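Local coordinates for AB hydrolase-1 domain-containing protein (Streptococcus mutans, PDB 4L9A) that is an alpha/beta hydrolase that probably acts as a carboxylesterase, cleaving carboxylic ester bonds, at residues 111-116 / 283-288; 40-45 / 134-139; 60-65 / 277-282; 126-131 / 227-232; 262-265 / 269-272. All coordinates share one frame; numbering follows the deposited sequence.

Contact 1 of 5, residues 111-116 / 283-288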
# COMPACT_ATOMS: atom_id res chain seq x y z
N SER A 111 16.39 -4.89 8.95
CA SER A 111 15.09 -5.56 9.06
C SER A 111 13.95 -4.57 8.79
O SER A 111 14.14 -3.35 8.87
CB SER A 111 14.93 -6.19 10.44
OG SER A 111 15.01 -5.20 11.45
N TYR A 112 12.78 -5.10 8.44
CA TYR A 112 11.67 -4.23 8.09
C TYR A 112 10.31 -4.86 8.37
O TYR A 112 10.19 -6.07 8.55
CB TYR A 112 11.75 -3.86 6.61
CG TYR A 112 11.50 -5.03 5.69
CD1 TYR A 112 12.49 -5.98 5.46
CD2 TYR A 112 10.28 -5.20 5.07
CE1 TYR A 112 12.27 -7.07 4.61
CE2 TYR A 112 10.03 -6.27 4.22
CZ TYR A 112 11.03 -7.21 4.00
OH TYR A 112 10.79 -8.27 3.16
N LEU A 113 9.29 -4.01 8.41
CA LEU A 113 7.90 -4.43 8.32
C LEU A 113 7.31 -3.74 7.11
O LEU A 113 7.63 -2.59 6.83
CB LEU A 113 7.12 -4.05 9.58
CG LEU A 113 7.41 -4.86 10.85
CD1 LEU A 113 8.65 -4.31 11.54
CD2 LEU A 113 6.21 -4.81 11.78
N LEU A 114 6.47 -4.46 6.39
CA LEU A 114 5.75 -3.90 5.25
C LEU A 114 4.36 -3.48 5.71
O LEU A 114 3.67 -4.24 6.39
CB LEU A 114 5.62 -4.94 4.15
CG LEU A 114 6.71 -4.91 3.08
CD1 LEU A 114 6.72 -6.20 2.26
CD2 LEU A 114 6.52 -3.68 2.21
N CYS A 115 3.96 -2.27 5.33
CA CYS A 115 2.61 -1.78 5.60
C CYS A 115 2.03 -1.34 4.28
O CYS A 115 2.55 -0.44 3.63
CB CYS A 115 2.65 -0.60 6.59
SG CYS A 115 1.00 0.11 7.00
N VAL A 116 0.95 -1.99 3.85
CA VAL A 116 0.42 -1.70 2.52
C VAL A 116 -1.08 -1.52 2.55
O VAL A 116 -1.78 -2.02 3.46
CB VAL A 116 0.77 -2.82 1.52
CG1 VAL A 116 2.23 -3.21 1.65
CG2 VAL A 116 -0.13 -4.06 1.74
N GLU A 283 2.25 -1.78 17.94
CA GLU A 283 3.04 -1.71 19.16
C GLU A 283 3.09 -3.07 19.85
O GLU A 283 4.13 -3.50 20.32
CB GLU A 283 2.47 -0.65 20.11
CG GLU A 283 2.82 0.77 19.72
CD GLU A 283 1.85 1.79 20.29
OE1 GLU A 283 0.94 1.40 21.05
OE2 GLU A 283 2.00 2.99 19.97
N GLN A 284 1.94 -3.74 19.89
CA GLN A 284 1.84 -5.06 20.50
C GLN A 284 2.69 -6.07 19.74
O GLN A 284 3.35 -6.91 20.34
CB GLN A 284 0.38 -5.50 20.55
CG GLN A 284 0.19 -6.98 20.84
CD GLN A 284 -1.27 -7.37 20.90
OE1 GLN A 284 -2.09 -6.92 20.09
NE2 GLN A 284 -1.62 -8.20 21.87
N LEU A 285 2.67 -5.99 18.41
CA LEU A 285 3.44 -6.90 17.58
C LEU A 285 4.93 -6.75 17.87
O LEU A 285 5.64 -7.74 18.08
CB LEU A 285 3.16 -6.64 16.09
CG LEU A 285 3.93 -7.50 15.08
CD1 LEU A 285 3.75 -8.98 15.39
CD2 LEU A 285 3.47 -7.20 13.67
N LEU A 286 5.40 -5.50 17.90
CA LEU A 286 6.81 -5.22 18.12
C LEU A 286 7.28 -5.59 19.53
O LEU A 286 8.41 -6.04 19.71
CB LEU A 286 7.10 -3.75 17.85
CG LEU A 286 6.82 -3.32 16.42
CD1 LEU A 286 7.22 -1.86 16.22
CD2 LEU A 286 7.56 -4.23 15.46
N SER A 287 6.41 -5.41 20.52
CA SER A 287 6.80 -5.68 21.89
C SER A 287 6.98 -7.18 22.15
O SER A 287 7.71 -7.57 23.06
CB SER A 287 5.78 -5.10 22.87
OG SER A 287 4.53 -5.74 22.71
N ASN A 288 6.34 -8.01 21.33
CA ASN A 288 6.35 -9.46 21.54
C ASN A 288 7.06 -10.28 20.45
O ASN A 288 6.89 -11.50 20.39
CB ASN A 288 4.93 -9.97 21.73
CG ASN A 288 4.24 -9.36 22.94
OD1 ASN A 288 3.18 -8.75 22.82
ND2 ASN A 288 4.86 -9.51 24.11
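With CG anti to the backbone N (chi1 179°), Leu285 projects straight from its helix toward Leu113, whereas Leu286, its CG anti to the carbonyl carbon (chi1 -62°), leaves its backbone at an angle and only its far end closes on the same leucine. This is helix-on-sheet packing of the alpha/beta hydrolase fold: the end of helix 275-287 lies on one face of the sheet, over the central strand 111-117. Leu113 meets both leucines. Its CD2 approaches Leu285 tip to tip, CD2 to CD2 at 4.1 Å, while Leu286 passes obliquely and sets its CD2 4.0 Å from CD2 of Leu113. The second branch, Leu113 CD1, is also in reach of Leu286 CD2, at 4.1 Å, which leaves that methyl seated across the fork of the strand leucine. The contact is small and purely apolar. Tyr112 and Leu114 lie on the reverse face of the sheet, against helix 120-130. Where helix 275-287 runs out, Ser287 folds its hydroxyl back on the preceding turn: OG donates to Gln284 O at 2.9 Å, from a position above the carbonyl plane.

Contact 2 of 5, residues 40-45 / 134-139; sequences GNPCFV and ACLGFI
Pro42, just before strand 43-47, and Leu136 of strand 134-141 are 8.1 Å apart between their CA atoms, with strand 111-117 lying between the two strands, and by Phe44 and Gly137 the CA separation has grown to 9.5 Å. All three strands run parallel in the core of the alpha/beta hydrolase sheet, so the contact is made by side chains that reach across the middle strand on the face covered by helix 275-287. An irregularity within strand 134-141, at Leu136 and Gly137, changes which residues face across. Leu136 has near-helical backbone angles (-96/-11) and Gly137 is fully extended; as a result Leu136 and Ile139, three residues apart, both point toward segment 40-45, which regular alternation would not allow. Leu136 crosses the Pro42 ring at about a right angle, its CD1 lying 3.7 Å from Pro42 CB and 4.0 Å from Pro42 CG. The peptide bond between Asn41 and Pro42 is cis. Lys291 and Leu292 of the C-terminal tail also touch Leu136. Farther along, Phe44 and Ile139 barely meet each other and share Val282 of the overlying helix as a third partner. The Phe44 ring is oblique to the isoleucine, and the closest atoms are Phe44 CE1 and Ile139 CG1, 4.4 Å apart.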
# COMPACT_ATOMS: atom_id res chain seq x y z
N GLY A 40 16.69 4.27 10.73
CA GLY A 40 16.19 3.53 11.88
C GLY A 40 15.90 2.08 11.54
O GLY A 40 15.53 1.76 10.41
N ASN A 41 16.07 1.21 12.54
CA ASN A 41 15.92 -0.23 12.38
C ASN A 41 15.02 -0.76 13.50
O ASN A 41 15.28 -0.49 14.67
CB ASN A 41 17.30 -0.87 12.45
CG ASN A 41 17.33 -2.26 11.84
OD1 ASN A 41 16.90 -2.47 10.71
ND2 ASN A 41 17.87 -3.22 12.60
N PRO A 42 13.95 -1.51 13.16
CA PRO A 42 13.54 -1.89 11.80
C PRO A 42 12.91 -0.73 11.04
O PRO A 42 12.59 0.31 11.61
CB PRO A 42 12.46 -2.95 12.06
CG PRO A 42 11.87 -2.57 13.37
CD PRO A 42 13.05 -2.08 14.18
N CYS A 43 12.76 -0.92 9.74
CA CYS A 43 12.18 0.12 8.90
C CYS A 43 10.76 -0.25 8.49
O CYS A 43 10.51 -1.36 8.00
CB CYS A 43 13.05 0.33 7.66
SG CYS A 43 12.49 1.63 6.55
N PHE A 44 9.83 0.67 8.72
CA PHE A 44 8.48 0.52 8.17
C PHE A 44 8.42 0.96 6.73
O PHE A 44 8.59 2.15 6.41
CB PHE A 44 7.45 1.28 9.02
CG PHE A 44 6.79 0.43 10.07
CD1 PHE A 44 5.46 0.07 9.97
CD2 PHE A 44 7.52 -0.03 11.16
CE1 PHE A 44 4.86 -0.73 10.95
CE2 PHE A 44 6.93 -0.82 12.13
CZ PHE A 44 5.60 -1.16 12.02
N VAL A 45 8.18 -0.01 5.85
CA VAL A 45 8.10 0.21 4.42
C VAL A 45 6.63 0.31 4.00
O VAL A 45 5.84 -0.60 4.28
CB VAL A 45 8.77 -0.94 3.65
CG1 VAL A 45 8.59 -0.76 2.16
CG2 VAL A 45 10.26 -1.06 4.04
N ALA A 134 15.55 -9.00 6.53
CA ALA A 134 14.61 -9.76 7.33
C ALA A 134 13.29 -9.03 7.54
O ALA A 134 13.25 -7.92 8.08
CB ALA A 134 15.22 -10.12 8.68
N CYS A 135 12.21 -9.67 7.13
CA CYS A 135 10.88 -9.14 7.36
C CYS A 135 10.38 -9.54 8.74
O CYS A 135 10.33 -10.72 9.07
CB CYS A 135 9.92 -9.64 6.28
SG CYS A 135 8.29 -8.92 6.39
N LEU A 136 10.00 -8.55 9.54
CA LEU A 136 9.49 -8.83 10.89
C LEU A 136 7.96 -8.88 10.98
O LEU A 136 7.41 -9.29 12.01
CB LEU A 136 10.00 -7.79 11.88
CG LEU A 136 11.52 -7.70 11.98
CD1 LEU A 136 11.92 -6.54 12.87
CD2 LEU A 136 12.09 -9.00 12.50
N GLY A 137 7.27 -8.45 9.94
CA GLY A 137 5.82 -8.37 10.01
C GLY A 137 5.19 -7.77 8.78
O GLY A 137 5.81 -6.99 8.05
N PHE A 138 3.94 -8.15 8.55
CA PHE A 138 3.14 -7.57 7.48
C PHE A 138 1.93 -6.88 8.10
O PHE A 138 1.26 -7.46 8.96
CB PHE A 138 2.68 -8.65 6.51
CG PHE A 138 1.73 -8.15 5.44
CD1 PHE A 138 2.21 -7.41 4.37
CD2 PHE A 138 0.37 -8.43 5.52
CE1 PHE A 138 1.35 -6.94 3.39
CE2 PHE A 138 -0.49 -7.96 4.55
CZ PHE A 138 -0.01 -7.21 3.48
N ILE A 139 1.67 -5.64 7.69
CA ILE A 139 0.51 -4.90 8.16
C ILE A 139 -0.33 -4.55 6.93
O ILE A 139 0.08 -3.76 6.09
CB ILE A 139 0.91 -3.60 8.88
CG1 ILE A 139 2.01 -3.86 9.93
CG2 ILE A 139 -0.30 -2.94 9.50
CD1 ILE A 139 1.60 -4.82 11.03

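Contact 3 of 5, residues 60-65 / 277-282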
# COMPACT_ATOMS: atom_id res chain seq x y z
N ALA A 60 0.19 9.29 6.19
CA ALA A 60 0.62 10.27 7.19
C ALA A 60 0.15 9.95 8.61
O ALA A 60 0.91 10.09 9.58
CB ALA A 60 0.18 11.68 6.79
N ASN A 61 -1.10 9.52 8.73
CA ASN A 61 -1.68 9.20 10.03
C ASN A 61 -1.05 7.99 10.73
O ASN A 61 -1.18 7.83 11.94
CB ASN A 61 -3.20 9.01 9.92
CG ASN A 61 -3.94 10.31 9.65
OD1 ASN A 61 -3.40 11.41 9.86
ND2 ASN A 61 -5.19 10.20 9.19
N ILE A 62 -0.38 7.13 9.97
CA ILE A 62 0.38 6.05 10.60
C ILE A 62 1.83 6.50 10.87
O ILE A 62 2.36 6.32 11.98
CB ILE A 62 0.37 4.76 9.74
CG1 ILE A 62 -1.05 4.19 9.68
CG2 ILE A 62 1.34 3.74 10.34
CD1 ILE A 62 -1.22 2.99 8.73
N ILE A 63 2.45 7.09 9.86
CA ILE A 63 3.83 7.57 9.97
C ILE A 63 4.00 8.50 11.16
O ILE A 63 4.88 8.29 11.99
CB ILE A 63 4.29 8.24 8.65
CG1 ILE A 63 4.41 7.18 7.56
CG2 ILE A 63 5.66 8.94 8.83
CD1 ILE A 63 4.37 7.72 6.14
N ASP A 64 3.14 9.50 11.26
CA ASP A 64 3.24 10.46 12.37
C ASP A 64 3.18 9.80 13.74
O ASP A 64 3.67 10.37 14.71
CB ASP A 64 2.15 11.52 12.27
CG ASP A 64 2.35 12.45 11.10
OD1 ASP A 64 3.46 12.44 10.52
OD2 ASP A 64 1.40 13.19 10.76
N LYS A 65 2.57 8.62 13.83
CA LYS A 65 2.39 7.97 15.13
C LYS A 65 3.50 6.97 15.51
O LYS A 65 3.53 6.48 16.64
CB LYS A 65 1.02 7.29 15.20
CG LYS A 65 -0.17 8.23 15.13
CD LYS A 65 -1.47 7.45 15.38
CE LYS A 65 -2.70 8.34 15.27
NZ LYS A 65 -2.80 8.96 13.92
N SER A 277 -6.20 2.18 16.24
CA SER A 277 -6.26 0.73 16.34
C SER A 277 -5.04 0.08 15.70
O SER A 277 -4.46 -0.86 16.26
CB SER A 277 -7.54 0.20 15.71
OG SER A 277 -7.59 -1.21 15.76
N ILE A 278 -4.66 0.57 14.52
CA ILE A 278 -3.50 0.04 13.82
C ILE A 278 -2.25 0.16 14.68
O ILE A 278 -1.51 -0.81 14.86
CB ILE A 278 -3.30 0.73 12.45
CG1 ILE A 278 -4.51 0.45 11.55
CG2 ILE A 278 -1.99 0.27 11.80
CD1 ILE A 278 -4.60 1.36 10.32
N LEU A 279 -2.02 1.34 15.24
CA LEU A 279 -0.85 1.56 16.08
C LEU A 279 -0.85 0.66 17.31
O LEU A 279 0.19 0.13 17.71
CB LEU A 279 -0.75 3.03 16.49
CG LEU A 279 0.14 3.88 15.58
CD1 LEU A 279 1.59 3.47 15.73
CD2 LEU A 279 -0.30 3.79 14.13
N GLU A 280 -2.01 0.49 17.91
CA GLU A 280 -2.16 -0.39 19.06
C GLU A 280 -1.68 -1.82 18.72
O GLU A 280 -0.87 -2.40 19.44
CB GLU A 280 -3.62 -0.39 19.50
CG GLU A 280 -3.89 -0.91 20.89
CD GLU A 280 -5.35 -0.74 21.26
OE1 GLU A 280 -5.99 0.22 20.77
OE2 GLU A 280 -5.87 -1.59 22.02
N LYS A 281 -2.17 -2.37 17.61
CA LYS A 281 -1.73 -3.69 17.16
C LYS A 281 -0.25 -3.72 16.78
O LYS A 281 0.45 -4.69 17.05
CB LYS A 281 -2.55 -4.15 15.96
CG LYS A 281 -4.04 -4.18 16.23
CD LYS A 281 -4.34 -4.85 17.55
CE LYS A 281 -5.76 -4.57 17.99
NZ LYS A 281 -5.95 -5.01 19.40
N VAL A 282 0.23 -2.65 16.15
CA VAL A 282 1.63 -2.59 15.75
C VAL A 282 2.56 -2.61 16.96
O VAL A 282 3.53 -3.36 17.00
CB VAL A 282 1.93 -1.35 14.90
CG1 VAL A 282 3.39 -0.98 15.00
CG2 VAL A 282 1.54 -1.60 13.45
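Ile62 and Leu279 mark the closest approach of the two backbones, 7.2 Å between CA atoms, where the short helix 60-63 comes up beside helix 275-287. Leu279 points toward segment 60-65 and meets both Lys65 and Ile62. The aliphatic chain of Lys65 does the touching on its side: CB is 3.5 Å from Leu279 CG and CD is 3.9 Å from that same CG. Leu279 CD1 reaches the backbone as well, 3.7 Å from Lys65 O. Deeper in, Ile62 uses both branches, CG2 against Leu279 CD2 at 4.1 Å and CD1 against Ile278 CD1, also at 4.1 Å, with the two isoleucines crossing at roughly a right angle. In the alpha/beta hydrolase fold this packs a helix from the connection after strand 43-47 against the C-terminal helix, both lying on the same face of the sheet; Phe46 of that strand touches Ile62, and Phe238 touches Ile278. On the exposed side the lysine chain, extended through chi3, bends at its end (chi4 60°) and turns its ammonium back toward helix 60-63. Lys65 NZ donates to Asn61 O at 2.8 Å, in the carbonyl plane and on a lone pair, and is also hydrogen-bonded to Thr275 OG1 at the start of helix 275-287.

Contact 4 of 5, residues 126-131 / 227-232; sequences QIMNQS and TGISEK
Thr227 OG1 lies against the end of the Gln126 carboxamide, to which it gives a weak hydrogen bond at OE1 (3.3 Å), and it stands 3.1 Å from Gln126 NE2. The glutamine starts out pointing away from the loop; a bend at chi2 (-64°) swings its amide round to the threonine. The methyl branch of Thr227 serves a different neighbour, CG2 resting 4.0 Å from Asn129 CB one turn further along. Here the irregular segment 227-232, which leads into strand 235-239, runs past the end of helix 120-130, the helix that in alpha/beta hydrolases follows the nucleophile elbow. Toward the sheet, Met128, present as selenomethionine, bends at chi3 and presents its terminal CE to Ile229 CD1 at 4.2 Å; Phe138 of strand 134-141 touches both. Beyond Ile229 the loop is shaped by an ST turn, in which Ser230 OG accepts from Lys232 N at 3.0 Å with an N-H...O angle of 158°. Glu231 OE1, next in the chain, is hydrogen-bonded to Lys255 N. One weak side-chain bond and a few methyl contacts between the segments imply a light surface contact, held mostly by van der Waals packing.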
# COMPACT_ATOMS: atom_id res chain seq x y z
N GLN A 126 5.67 -10.80 -2.72
CA GLN A 126 6.90 -11.19 -3.41
C GLN A 126 8.13 -10.66 -2.69
O GLN A 126 9.12 -11.36 -2.56
CB GLN A 126 6.89 -10.70 -4.86
CG GLN A 126 5.62 -11.05 -5.60
CD GLN A 126 5.44 -12.55 -5.76
OE1 GLN A 126 6.40 -13.31 -5.65
NE2 GLN A 126 4.21 -12.98 -6.02
N ILE A 127 8.06 -9.42 -2.23
CA ILE A 127 9.14 -8.80 -1.48
C ILE A 127 9.55 -9.63 -0.26
O ILE A 127 10.73 -9.93 -0.04
CB ILE A 127 8.75 -7.37 -1.03
CG1 ILE A 127 8.52 -6.48 -2.26
CG2 ILE A 127 9.80 -6.77 -0.11
CD1 ILE A 127 7.78 -5.19 -1.96
N MSE A 128 8.57 -10.02 0.55
CA MSE A 128 8.87 -10.78 1.76
C MSE A 128 9.44 -12.16 1.42
O MSE A 128 10.24 -12.71 2.16
CB MSE A 128 7.63 -10.91 2.64
CG MSE A 128 7.09 -9.56 3.11
SE MSE A 128 5.55 -9.75 4.35
CE MSE A 128 4.14 -10.16 3.04
N ASN A 129 9.02 -12.70 0.28
CA ASN A 129 9.50 -14.01 -0.16
C ASN A 129 10.90 -13.94 -0.79
O ASN A 129 11.62 -14.94 -0.82
CB ASN A 129 8.47 -14.63 -1.12
CG ASN A 129 8.89 -15.99 -1.64
OD1 ASN A 129 8.94 -16.97 -0.90
ND2 ASN A 129 9.15 -16.07 -2.94
N GLN A 130 11.31 -12.77 -1.28
CA GLN A 130 12.56 -12.67 -2.04
C GLN A 130 13.69 -11.85 -1.38
O GLN A 130 14.85 -12.02 -1.74
CB GLN A 130 12.31 -12.08 -3.43
CG GLN A 130 11.31 -12.83 -4.28
CD GLN A 130 11.10 -12.15 -5.61
OE1 GLN A 130 12.04 -11.57 -6.18
NE2 GLN A 130 9.88 -12.21 -6.13
N SER A 131 13.34 -10.96 -0.47
CA SER A 131 14.31 -10.02 0.11
C SER A 131 15.28 -10.71 1.05
O SER A 131 14.88 -11.49 1.91
CB SER A 131 13.59 -8.94 0.90
OG SER A 131 12.90 -9.51 2.01
N THR A 227 2.00 -17.08 -4.40
CA THR A 227 2.80 -16.79 -3.22
C THR A 227 1.90 -16.43 -2.04
O THR A 227 1.05 -15.56 -2.16
CB THR A 227 3.75 -15.60 -3.48
OG1 THR A 227 4.47 -15.81 -4.70
CG2 THR A 227 4.73 -15.41 -2.34
N GLY A 228 2.10 -17.09 -0.91
CA GLY A 228 1.44 -16.69 0.31
C GLY A 228 2.50 -16.17 1.28
O GLY A 228 3.68 -16.22 0.97
N ILE A 229 2.08 -15.68 2.43
CA ILE A 229 3.02 -15.21 3.44
C ILE A 229 3.59 -16.37 4.25
O ILE A 229 2.87 -17.27 4.68
CB ILE A 229 2.35 -14.19 4.39
CG1 ILE A 229 3.36 -13.64 5.38
CG2 ILE A 229 1.17 -14.84 5.12
CD1 ILE A 229 2.81 -12.51 6.21
N SER A 230 4.91 -16.35 4.46
CA SER A 230 5.56 -17.37 5.25
C SER A 230 4.93 -17.50 6.63
O SER A 230 4.50 -16.50 7.23
CB SER A 230 7.05 -17.06 5.40
OG SER A 230 7.65 -17.88 6.37
N GLU A 231 4.86 -18.73 7.14
CA GLU A 231 4.38 -18.98 8.49
C GLU A 231 5.25 -18.27 9.53
O GLU A 231 4.80 -18.00 10.64
CB GLU A 231 4.33 -20.49 8.76
CG GLU A 231 3.30 -21.23 7.90
CD GLU A 231 1.87 -20.88 8.27
OE1 GLU A 231 1.65 -20.44 9.42
OE2 GLU A 231 0.97 -21.04 7.41
N LYS A 232 6.49 -17.97 9.15
CA LYS A 232 7.47 -17.35 10.05
C LYS A 232 7.27 -15.85 10.25
O LYS A 232 7.88 -15.24 11.13
CB LYS A 232 8.89 -17.61 9.56
CG LYS A 232 9.21 -19.08 9.28
CD LYS A 232 10.61 -19.24 8.69
CE LYS A 232 10.81 -20.63 8.07
NZ LYS A 232 12.10 -20.70 7.32

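Contact 5 of 5, residues 262-265 / 269-272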
# COMPACT_ATOMS: atom_id res chain seq x y z
N ILE A 262 -8.20 -8.13 12.12
CA ILE A 262 -8.94 -7.11 12.86
C ILE A 262 -10.06 -6.56 11.98
O ILE A 262 -9.81 -6.00 10.91
CB ILE A 262 -8.01 -5.94 13.29
CG1 ILE A 262 -6.83 -6.48 14.11
CG2 ILE A 262 -8.79 -4.90 14.10
CD1 ILE A 262 -7.25 -7.43 15.24
N LEU A 263 -11.31 -6.73 12.41
CA LEU A 263 -12.45 -6.20 11.65
C LEU A 263 -12.82 -4.82 12.19
O LEU A 263 -13.08 -4.67 13.38
CB LEU A 263 -13.66 -7.15 11.71
CG LEU A 263 -13.48 -8.60 11.23
CD1 LEU A 263 -14.82 -9.40 11.26
CD2 LEU A 263 -12.87 -8.61 9.85
N CYS A 264 -12.84 -3.81 11.31
CA CYS A 264 -13.13 -2.44 11.71
C CYS A 264 -13.38 -1.58 10.46
O CYS A 264 -13.12 -2.03 9.34
CB CYS A 264 -11.95 -1.85 12.48
SG CYS A 264 -10.43 -1.73 11.47
N GLY A 265 -13.87 -0.36 10.66
CA GLY A 265 -14.01 0.60 9.58
C GLY A 265 -15.30 0.54 8.80
O GLY A 265 -16.02 -0.45 8.82
N TYR A 269 -10.48 2.77 3.14
CA TYR A 269 -9.27 3.53 3.46
C TYR A 269 -8.95 3.51 4.95
O TYR A 269 -8.92 4.55 5.62
CB TYR A 269 -9.36 4.96 2.91
CG TYR A 269 -9.22 5.01 1.40
CD1 TYR A 269 -10.29 4.71 0.56
CD2 TYR A 269 -8.00 5.33 0.81
CE1 TYR A 269 -10.15 4.74 -0.83
CE2 TYR A 269 -7.85 5.37 -0.58
CZ TYR A 269 -8.93 5.07 -1.38
OH TYR A 269 -8.78 5.11 -2.75
N LEU A 270 -8.67 2.31 5.46
CA LEU A 270 -8.51 2.11 6.90
C LEU A 270 -7.23 2.77 7.40
O LEU A 270 -7.14 3.17 8.55
CB LEU A 270 -8.54 0.62 7.24
CG LEU A 270 -9.82 -0.07 6.77
CD1 LEU A 270 -9.85 -1.56 7.18
CD2 LEU A 270 -11.06 0.66 7.30
N HIS A 271 -6.23 2.88 6.51
CA HIS A 271 -4.99 3.56 6.87
C HIS A 271 -5.18 5.06 7.09
O HIS A 271 -4.31 5.71 7.66
CB HIS A 271 -3.90 3.33 5.83
CG HIS A 271 -4.27 3.81 4.46
ND1 HIS A 271 -5.35 3.32 3.77
CD2 HIS A 271 -3.70 4.74 3.66
CE1 HIS A 271 -5.44 3.92 2.60
NE2 HIS A 271 -4.45 4.79 2.50
N TRP A 272 -6.31 5.60 6.65
CA TRP A 272 -6.66 6.97 6.97
C TRP A 272 -7.41 7.11 8.29
O TRP A 272 -7.15 8.04 9.06
CB TRP A 272 -7.57 7.55 5.89
CG TRP A 272 -6.89 7.77 4.57
CD1 TRP A 272 -5.57 7.56 4.27
CD2 TRP A 272 -7.51 8.25 3.37
NE1 TRP A 272 -5.34 7.87 2.95
CE2 TRP A 272 -6.51 8.30 2.38
CE3 TRP A 272 -8.82 8.64 3.04
CZ2 TRP A 272 -6.77 8.74 1.07
CZ3 TRP A 272 -9.07 9.07 1.75
CH2 TRP A 272 -8.05 9.11 0.78
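Leu270 spreads its two methyls over the backbone of Cys264 and Gly265. CD2 settles 3.7 Å from Gly265 CA, an approach open because the glycine has no side chain. CD1 lies 3.9 Å from Cys264 O and 4.3 Å from Cys264 SG, so that the leucine tip follows the chain as it leaves the sheet. A chi1 of -57° sets the leucine's branch point beside its own backbone N, and Phe238 of the neighbouring strand touches both Leu270 and Cys264. The segments enclose the turn after strand 260-263, the last of the sheet; in alpha/beta hydrolases the turn at this place usually carries the catalytic histidine. The aromatic residues on either side of Leu270 in the sequence overlap in series. Tyr269 CD2 sits over one face of the Trp272 ring, offset to its rim, while Trp272 CD1 lies likewise over one face of His271. Tyr269 N is hydrogen-bonded to His267 ND1. In the first turn of helix 270-273, Trp272 N donates to O of Tyr269, the residue at the N-cap position, at 3.0 Å, and Asn58 OD1 receives hydrogen bonds from both His271 NE2 and Trp272 NE1.

In the fold
Contacts 1 and 2, with centres 6 Å apart, are interlocked: strand 111-117 runs between the two strands of contact 2, and Tyr112 O meets Leu136 N at 2.7 Å. Helix 275-287 then carries contact 1 on into contact 3, 11 Å away between centres, where Cys115 SG touches Ile62 CD1. Contact 3 in turn adjoins contact 5, also 11 Å between centres, through Asn61 ND2 and Trp272 O at 2.9 Å. Contact 4 lies on the other face of the sheet, about 23 Å between centres from contacts 3 and 5, but reaches contact 2 through Met128 and Phe138. As in related hydrolases, the active site probably lies where strand 111-117 ends, near the turn enclosed by contact 5.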